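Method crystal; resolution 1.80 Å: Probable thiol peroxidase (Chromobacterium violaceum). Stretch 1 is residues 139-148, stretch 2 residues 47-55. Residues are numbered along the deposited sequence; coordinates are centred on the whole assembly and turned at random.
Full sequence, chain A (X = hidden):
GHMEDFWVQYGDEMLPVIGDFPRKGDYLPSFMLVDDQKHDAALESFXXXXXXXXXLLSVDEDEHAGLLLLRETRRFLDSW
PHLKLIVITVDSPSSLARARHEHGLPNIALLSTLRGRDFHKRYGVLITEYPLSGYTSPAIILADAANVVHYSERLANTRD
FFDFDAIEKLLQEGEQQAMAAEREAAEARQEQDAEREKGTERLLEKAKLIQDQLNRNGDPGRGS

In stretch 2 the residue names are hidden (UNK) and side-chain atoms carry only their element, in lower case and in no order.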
# COMPACT_ATOMS: atom_id res chain seq x y z
N ALA A 139 5.25 6.69 14.42
CA ALA A 139 5.96 6.30 15.64
C ALA A 139 7.44 6.11 15.37
O ALA A 139 7.91 6.04 14.20
CB ALA A 139 5.31 5.02 16.26
N ILE A 140 8.20 6.18 16.44
CA ILE A 140 9.63 6.00 16.33
C ILE A 140 10.07 5.12 17.41
O ILE A 140 9.58 5.24 18.53
CB ILE A 140 10.43 7.35 16.36
CG1 ILE A 140 11.91 7.10 16.12
CG2 ILE A 140 10.23 8.14 17.70
CD1 ILE A 140 12.66 8.45 15.69
N ILE A 141 11.00 4.22 17.09
CA ILE A 141 11.56 3.30 18.09
C ILE A 141 13.04 3.11 17.88
O ILE A 141 13.47 2.71 16.80
CB ILE A 141 10.94 1.89 17.97
CG1 ILE A 141 9.43 1.94 18.09
CG2 ILE A 141 11.54 0.90 19.03
CD1 ILE A 141 8.75 0.60 17.78
N LEU A 142 13.82 3.45 18.89
CA LEU A 142 15.25 3.24 18.91
C LEU A 142 15.51 1.92 19.63
O LEU A 142 15.13 1.74 20.81
CB LEU A 142 15.96 4.35 19.68
CG LEU A 142 17.44 4.19 19.96
CD1 LEU A 142 18.26 4.25 18.66
CD2 LEU A 142 17.88 5.24 21.05
N ALA A 143 16.22 1.02 18.92
CA ALA A 143 16.59 -0.32 19.46
C ALA A 143 18.06 -0.57 19.22
O ALA A 143 18.64 -0.10 18.22
CB ALA A 143 15.76 -1.44 18.82
N ASP A 144 18.69 -1.26 20.16
CA ASP A 144 20.09 -1.63 19.99
C ASP A 144 20.26 -2.87 19.09
O ASP A 144 19.29 -3.39 18.54
CB ASP A 144 20.76 -1.80 21.34
CG ASP A 144 20.16 -2.88 22.20
OD1 ASP A 144 19.59 -3.85 21.67
OD2 ASP A 144 20.32 -2.73 23.45
N ALA A 145 21.48 -3.37 18.98
CA ALA A 145 21.74 -4.46 18.07
C ALA A 145 21.14 -5.78 18.58
O ALA A 145 20.91 -6.69 17.77
CB ALA A 145 23.24 -4.62 17.83
N ALA A 146 20.82 -5.85 19.89
CA ALA A 146 20.09 -6.98 20.46
C ALA A 146 18.56 -6.86 20.30
O ALA A 146 17.80 -7.69 20.83
CB ALA A 146 20.46 -7.10 22.00
N ASN A 147 18.11 -5.83 19.61
CA ASN A 147 16.70 -5.48 19.42
C ASN A 147 15.96 -5.16 20.70
O ASN A 147 14.76 -5.29 20.79
CB ASN A 147 15.97 -6.54 18.57
CG ASN A 147 16.57 -6.66 17.19
OD1 ASN A 147 16.98 -5.62 16.54
ND2 ASN A 147 16.73 -7.88 16.74
N VAL A 148 16.68 -4.66 21.70
CA VAL A 148 16.07 -4.12 22.89
C VAL A 148 15.77 -2.65 22.68
O VAL A 148 16.63 -1.89 22.19
CB VAL A 148 16.97 -4.33 24.13
CG1 VAL A 148 16.45 -3.53 25.29
CG2 VAL A 148 17.01 -5.80 24.45
N UNK A 47 20.60 -7.76 11.05
CA UNK A 47 21.33 -8.28 12.19
C UNK A 47 22.60 -7.47 12.47
O UNK A 47 23.15 -6.74 11.60
o UNK A 47 22.29 -9.99 10.82
c UNK A 47 21.59 -9.78 12.03
N UNK A 48 22.97 -7.52 13.74
CA UNK A 48 24.15 -6.86 14.27
C UNK A 48 24.19 -5.36 13.98
O UNK A 48 25.26 -4.82 13.65
c UNK A 48 25.27 -11.22 13.81
c UNK A 48 25.68 -9.67 15.31
c UNK A 48 25.43 -9.05 14.13
n UNK A 48 25.16 -10.05 13.22
c UNK A 48 25.41 -7.58 13.77
n UNK A 48 25.60 -11.02 15.08
N UNK A 49 23.05 -4.68 14.08
CA UNK A 49 23.07 -3.24 14.03
C UNK A 49 22.00 -2.64 14.90
O UNK A 49 20.89 -3.19 15.01
c UNK A 49 22.91 -2.67 12.56
o UNK A 49 23.00 -1.24 12.61
c UNK A 49 21.56 -3.05 11.95
N UNK A 50 22.32 -1.52 15.55
CA UNK A 50 21.26 -0.79 16.19
C UNK A 50 20.40 -0.19 15.11
O UNK A 50 20.85 -0.05 13.98
c UNK A 50 23.39 0.30 16.53
c UNK A 50 21.97 0.29 17.00
c UNK A 50 23.65 -0.91 15.75
N UNK A 51 19.18 0.14 15.47
CA UNK A 51 18.25 0.72 14.50
C UNK A 51 17.25 1.64 15.03
O UNK A 51 16.93 1.64 16.20
c UNK A 51 16.90 -1.41 14.54
n UNK A 51 18.38 -4.79 14.36
c UNK A 51 17.41 -2.61 13.88
c UNK A 51 17.55 -0.36 13.74
c UNK A 51 17.13 -3.84 14.56
N UNK A 52 16.78 2.46 14.11
CA UNK A 52 15.78 3.48 14.37
C UNK A 52 14.62 3.10 13.43
O UNK A 52 14.72 3.22 12.20
c UNK A 52 16.16 7.37 14.18
c UNK A 52 15.52 6.02 14.59
c UNK A 52 15.35 6.00 16.17
c UNK A 52 16.34 4.87 14.03
N UNK A 53 13.58 2.52 14.01
CA UNK A 53 12.36 2.16 13.26
C UNK A 53 11.36 3.33 13.28
O UNK A 53 11.15 3.95 14.31
c UNK A 53 11.73 0.89 13.82
c UNK A 53 10.35 0.60 13.17
c UNK A 53 12.68 -0.30 13.66
c UNK A 53 12.23 -1.48 14.32
N UNK A 54 10.84 3.69 12.12
CA UNK A 54 9.88 4.74 12.02
C UNK A 54 8.74 4.25 11.17
O UNK A 54 8.98 3.75 10.06
c UNK A 54 9.47 7.02 11.05
c UNK A 54 10.50 6.01 11.33
c UNK A 54 11.59 6.67 12.25
N UNK A 55 7.53 4.41 11.69
CA UNK A 55 6.33 4.23 10.91
C UNK A 55 5.87 5.61 10.46
O UNK A 55 5.92 6.58 11.23
c UNK A 55 5.65 2.07 11.96
c UNK A 55 5.25 3.52 11.71
o UNK A 55 5.02 4.24 12.96
O HOH W 1 20.84 -6.53 15.22
O HOH W 2 18.14 -8.12 14.16

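Position 47 carries one carbon and then one oxygen, and its CB stays 6.6 Å from Ala145 O, the nearest approach of its side chain to stretch 1; a single CB bearing a hydroxyl is serine, Ser47. Position 48 has one carbon leading to a five-membered ring of three carbons and two nitrogens, the imidazole of His48. Its CA-to-CB bond points away from stretch 1, and the approach is made by backbone, with C lying 4.0 Å from Ala145 CB.

At position 49 the first carbon carries one oxygen and one carbon, the fork of Thr49. This side chain also points away, while the backbone faces stretch 1: Thr49 O receives a CA-H...O contact from Ala145 CA at 3.4 Å. Position 50 has three carbons that close onto its own backbone nitrogen, which identifies Pro50. The ring leaves no N-H to donate; its CD lies 4.3 Å from Ala145 CB, and Thr49 OG1 donates to Pro50 O at 2.8 Å.

Position 51 shows four carbons in a row ending in nitrogen, hence Lys51. The chain's end bends nearer to stretch 1, where chi1 is p and NZ comes 2.7 Å from Asn147 OD1. NZ also donates to Thr49 O at 3.0 Å, tying the long side chain back to its own stretch.

Position 52 has four carbons forked at the second, which is Leu52; CD1 packs 3.6 Å from Ile140 CG1 and 3.9 Å from Leu142 CB. Position 53 also has four carbons, but the fork is at the first and one arm is two carbons long, so it is Ile53. Its CB faces Ile141 CB at 4.3 Å. At position 54 one carbon carries two others, the pattern of Val54, with CG2 3.9 Å from Ile140 CG1. Position 55 repeats the carbon-oxygen fork of threonine: Thr55 has chi1 p, placing OG1 3.4 Å from Ala139 CB.

The contact is an antiparallel strand pair, with axes at 166° and 4.6 Å apart at closest approach. Six backbone hydrogen bonds join Ala139, Ile141 and Ala143 to Thr55, Ile53 and Lys51. The bond from Ala143 N to Lys51 O (2.9 Å, 175°) is nearly linear, whereas that from Ala139 N to Thr55 O stretches to 3.3 Å. Alternation sends Ile140, Leu142, Leu52 and Val54 to one face, where they pack as an apolar cluster, and the hydrogen-bonded pairs to the other. Beyond the strands, a water accepts from Thr49 N at 3.1 Å and donates to Ala145 O at 2.6 Å, bridging the loops.

Stretch 2, residues 47-55: SHTPKLIVT
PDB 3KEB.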